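Local coordinates for TTHB210-like domain-containing protein (PDB 3VG8), which is of unknown function but is controlled by the sigma-E/anti-sigma-E regulatory system and assembles into a homodecamer, at the interface of chains A and B. Residues are numbered along the deposited sequence; one frame, centred on the assembly and turned at random. Chains: chain A/B, Hypothetical Protein TTHB210.

The interface of chains A and B. Residues chain A 24, 27, 64-67, 70; chain B 16-17, 108, 112-114.
The C-terminal tail of chain B, B:Glu112 to B:Glu114, lies between the start of helix 65-71 and A:Asp24 with the 3-10 helix 25-27 of chain A. At one end A:Asp24 and B:Arg108 meet tip to tip in a salt bridge, OD2 to NH2 at 2.6 Å and nearly straight (169° at H). The carboxylate, its CG anti to the backbone N (chi1 -179°), offers the syn lone pair of OD2 to the rim of the guanidinium, yet the two planes stand 75° apart. B:Arg108, bent at chi2 and chi3, also grips the backbone carbonyl oxygen of B:Glu114 side-on through NE and NH2, which fixes the guanidinium's rotation, while the CA of B:Gly113 lies over one face, toward its rim. An alanine in place of B:Arg108 would remove both the ion pair and this clamp, and would probably loosen the tail against chain A. At the other end B:Glu114, bent at chi2, sends its carboxylate to the start of the helix. There OE2 accepts the backbone N-H of A:Lys66 at 2.8 Å, from above the carboxylate plane; the helix end is likely to stabilise the negative charge. The A:Lys66 side chain crosses B:Glu114 obliquely, its CG 3.5 Å from the carboxylate carbon CD, and bends at chi4 to bring NZ to the carbonyl oxygen of B:Gly113 at 2.7 Å. Direct apolar packing continues where the B:Pro16 ring sets CG 3.6 Å from CB of A:Ala70. The middle is looser and bridged by water: one water joins A:Asp24 OD2 to the backbone N of B:Glu114, and another links B:Glu114 OE2 to N and OG1 of A:Thr67. Beside them CG2 of A:Thr27 only brushes B:Glu114 CG at 4.0 Å. This patch joins two copies of one protein through non-equivalent surfaces, and may help hold subunits together in the homodecameric assembly.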
ATOM      1  N   ASP A  24      10.232  23.837 -19.905  1.00 33.98           N
ATOM      2  CA  ASP A  24       9.538  22.567 -20.139  1.00 31.45           C
ATOM      3  C   ASP A  24       8.108  23.037 -20.340  1.00 30.81           C
ATOM      4  O   ASP A  24       7.497  23.579 -19.412  1.00 33.88           O
ATOM      5  CB  ASP A  24       9.623  21.683 -18.883  1.00 30.61           C
ATOM      6  CG  ASP A  24       8.939  20.326 -19.050  1.00 29.86           C
ATOM      7  OD1 ASP A  24       7.977  20.188 -19.831  1.00 30.40           O
ATOM      8  OD2 ASP A  24       9.354  19.382 -18.357  1.00 35.61           O
ATOM      9  N   THR A  27       5.211  22.598 -17.890  1.00 30.96           N
ATOM     10  CA  THR A  27       5.172  23.411 -16.676  1.00 24.86           C
ATOM     11  C   THR A  27       4.725  24.864 -16.881  1.00 32.35           C
ATOM     12  O   THR A  27       4.794  25.672 -15.955  1.00 30.01           O
ATOM     13  CB  THR A  27       6.541  23.401 -15.934  1.00 28.65           C
ATOM     14  OG1 THR A  27       7.512  24.190 -16.648  1.00 22.79           O
ATOM     15  CG2 THR A  27       7.041  21.943 -15.794  1.00 22.78           C
ATOM     16  N   GLY A  64       9.194  24.582  -9.080  1.00 26.19           N
ATOM     17  CA  GLY A  64      10.545  24.605  -9.621  1.00 22.84           C
ATOM     18  C   GLY A  64      11.473  23.564  -9.025  1.00 29.58           C
ATOM     19  O   GLY A  64      12.667  23.525  -9.330  1.00 29.94           O
ATOM     20  N   THR A  65      10.920  22.692  -8.197  1.00 29.92           N
ATOM     21  CA  THR A  65      11.719  21.664  -7.540  1.00 34.11           C
ATOM     22  C   THR A  65      12.716  20.931  -8.439  1.00 37.35           C
ATOM     23  O   THR A  65      13.915  20.963  -8.185  1.00 41.50           O
ATOM     24  CB  THR A  65      10.822  20.605  -6.879  1.00 32.00           C
ATOM     25  OG1 THR A  65       9.736  21.250  -6.207  1.00 33.43           O
ATOM     26  CG2 THR A  65      11.630  19.788  -5.866  1.00 31.31           C
ATOM     27  N   LYS A  66      12.218  20.260  -9.478  1.00 36.42           N
ATOM     28  CA  LYS A  66      13.079  19.502 -10.380  1.00 41.05           C
ATOM     29  C   LYS A  66      14.180  20.323 -11.026  1.00 43.10           C
ATOM     30  O   LYS A  66      15.343  19.934 -11.014  1.00 47.11           O
ATOM     31  CB  LYS A  66      12.237  18.825 -11.457  1.00 44.30           C
ATOM     32  CG  LYS A  66      11.400  17.676 -10.933  1.00 49.11           C
ATOM     33  CD  LYS A  66      12.272  16.663 -10.209  1.00 54.33           C
ATOM     34  CE  LYS A  66      11.683  15.267 -10.289  1.00 60.12           C
ATOM     35  NZ  LYS A  66      11.661  14.781 -11.711  1.00 66.81           N
ATOM     36  N   THR A  67      13.813  21.463 -11.592  1.00 42.72           N
ATOM     37  CA  THR A  67      14.784  22.335 -12.233  1.00 47.71           C
ATOM     38  C   THR A  67      15.848  22.799 -11.243  1.00 46.69           C
ATOM     39  O   THR A  67      17.042  22.671 -11.489  1.00 52.23           O
ATOM     40  CB  THR A  67      14.099  23.582 -12.801  1.00 48.59           C
ATOM     41  OG1 THR A  67      12.987  23.182 -13.608  1.00 51.34           O
ATOM     42  CG2 THR A  67      15.073  24.382 -13.647  1.00 49.02           C
ATOM     43  N   ALA A  70      18.192  19.990 -10.211  1.00 54.52           N
ATOM     44  CA  ALA A  70      19.093  19.557 -11.269  1.00 55.33           C
ATOM     45  C   ALA A  70      20.212  20.579 -11.452  1.00 56.25           C
ATOM     46  O   ALA A  70      21.292  20.250 -11.949  1.00 52.31           O
ATOM     47  CB  ALA A  70      18.325  19.379 -12.576  1.00 59.20           C
TER
ATOM     48  N   PRO B  16      16.467  20.595 -17.774  1.00 35.81           N
ATOM     49  CA  PRO B  16      15.493  19.793 -17.033  1.00 37.83           C
ATOM     50  C   PRO B  16      14.120  19.823 -17.668  1.00 34.35           C
ATOM     51  O   PRO B  16      13.518  20.882 -17.812  1.00 35.69           O
ATOM     52  CB  PRO B  16      15.508  20.430 -15.642  1.00 40.35           C
ATOM     53  CG  PRO B  16      16.941  20.880 -15.521  1.00 35.10           C
ATOM     54  CD  PRO B  16      17.195  21.502 -16.865  1.00 31.64           C
ATOM     55  N   GLY B  17      13.629  18.651 -18.043  1.00 32.15           N
ATOM     56  CA  GLY B  17      12.319  18.585 -18.653  1.00 34.58           C
ATOM     57  C   GLY B  17      12.388  18.613 -20.169  1.00 29.82           C
ATOM     58  O   GLY B  17      11.398  18.351 -20.832  1.00 33.83           O
ATOM     59  N   ARG B 108      10.053  11.214 -17.871  1.00 27.20           N
ATOM     60  CA  ARG B 108      10.169  12.272 -16.855  1.00 34.06           C
ATOM     61  C   ARG B 108      11.431  12.013 -16.040  1.00 30.28           C
ATOM     62  O   ARG B 108      12.101  12.936 -15.560  1.00 29.66           O
ATOM     63  CB  ARG B 108       8.947  12.291 -15.904  1.00 28.14           C
ATOM     64  CG  ARG B 108       7.619  12.581 -16.582  1.00 30.01           C
ATOM     65  CD  ARG B 108       7.824  13.597 -17.707  1.00 44.76           C
ATOM     66  NE  ARG B 108       7.886  14.948 -17.205  1.00 41.46           N
ATOM     67  CZ  ARG B 108       8.476  15.964 -17.822  1.00 45.10           C
ATOM     68  NH1 ARG B 108       9.081  15.796 -18.994  1.00 42.05           N
ATOM     69  NH2 ARG B 108       8.450  17.161 -17.252  1.00 27.22           N
ATOM     70  N   GLU B 112      14.774  14.468 -16.270  1.00 29.78           N
ATOM     71  CA  GLU B 112      14.674  15.169 -14.988  1.00 34.62           C
ATOM     72  C   GLU B 112      13.599  16.256 -15.026  1.00 37.44           C
ATOM     73  O   GLU B 112      13.868  17.421 -14.722  1.00 36.75           O
ATOM     74  CB  GLU B 112      16.034  15.793 -14.623  1.00 34.37           C
ATOM     75  CG  GLU B 112      17.195  14.779 -14.535  1.00 38.63           C
ATOM     76  CD  GLU B 112      18.570  15.441 -14.464  1.00 39.46           C
ATOM     77  OE1 GLU B 112      19.582  14.736 -14.646  1.00 38.01           O
ATOM     78  OE2 GLU B 112      18.641  16.665 -14.231  1.00 44.97           O
ATOM     79  N   GLY B 113      12.385  15.878 -15.406  1.00 32.49           N
ATOM     80  CA  GLY B 113      11.311  16.856 -15.463  1.00 39.00           C
ATOM     81  C   GLY B 113      10.220  16.645 -14.428  1.00 35.85           C
ATOM     82  O   GLY B 113      10.150  15.585 -13.809  1.00 35.29           O
ATOM     83  N   GLU B 114       9.372  17.657 -14.233  1.00 32.01           N
ATOM     84  CA  GLU B 114       8.259  17.558 -13.290  1.00 33.37           C
ATOM     85  C   GLU B 114       7.232  16.550 -13.823  1.00 35.51           C
ATOM     86  O   GLU B 114       6.962  16.511 -15.022  1.00 36.68           O
ATOM     87  CB  GLU B 114       7.558  18.916 -13.131  1.00 28.34           C
ATOM     88  CG  GLU B 114       8.391  20.040 -12.531  1.00 34.54           C
ATOM     89  CD  GLU B 114       8.686  19.827 -11.050  1.00 34.35           C
ATOM     90  OE1 GLU B 114       7.968  19.042 -10.390  1.00 43.55           O
ATOM     91  OE2 GLU B 114       9.628  20.457 -10.541  1.00 29.47           O
TER
HETATM   92  O   HOH W   1      10.144  20.021 -15.890  1.00 27.34           O
HETATM   93  O   HOH W   2      10.987  22.220 -11.907  1.00 36.51           O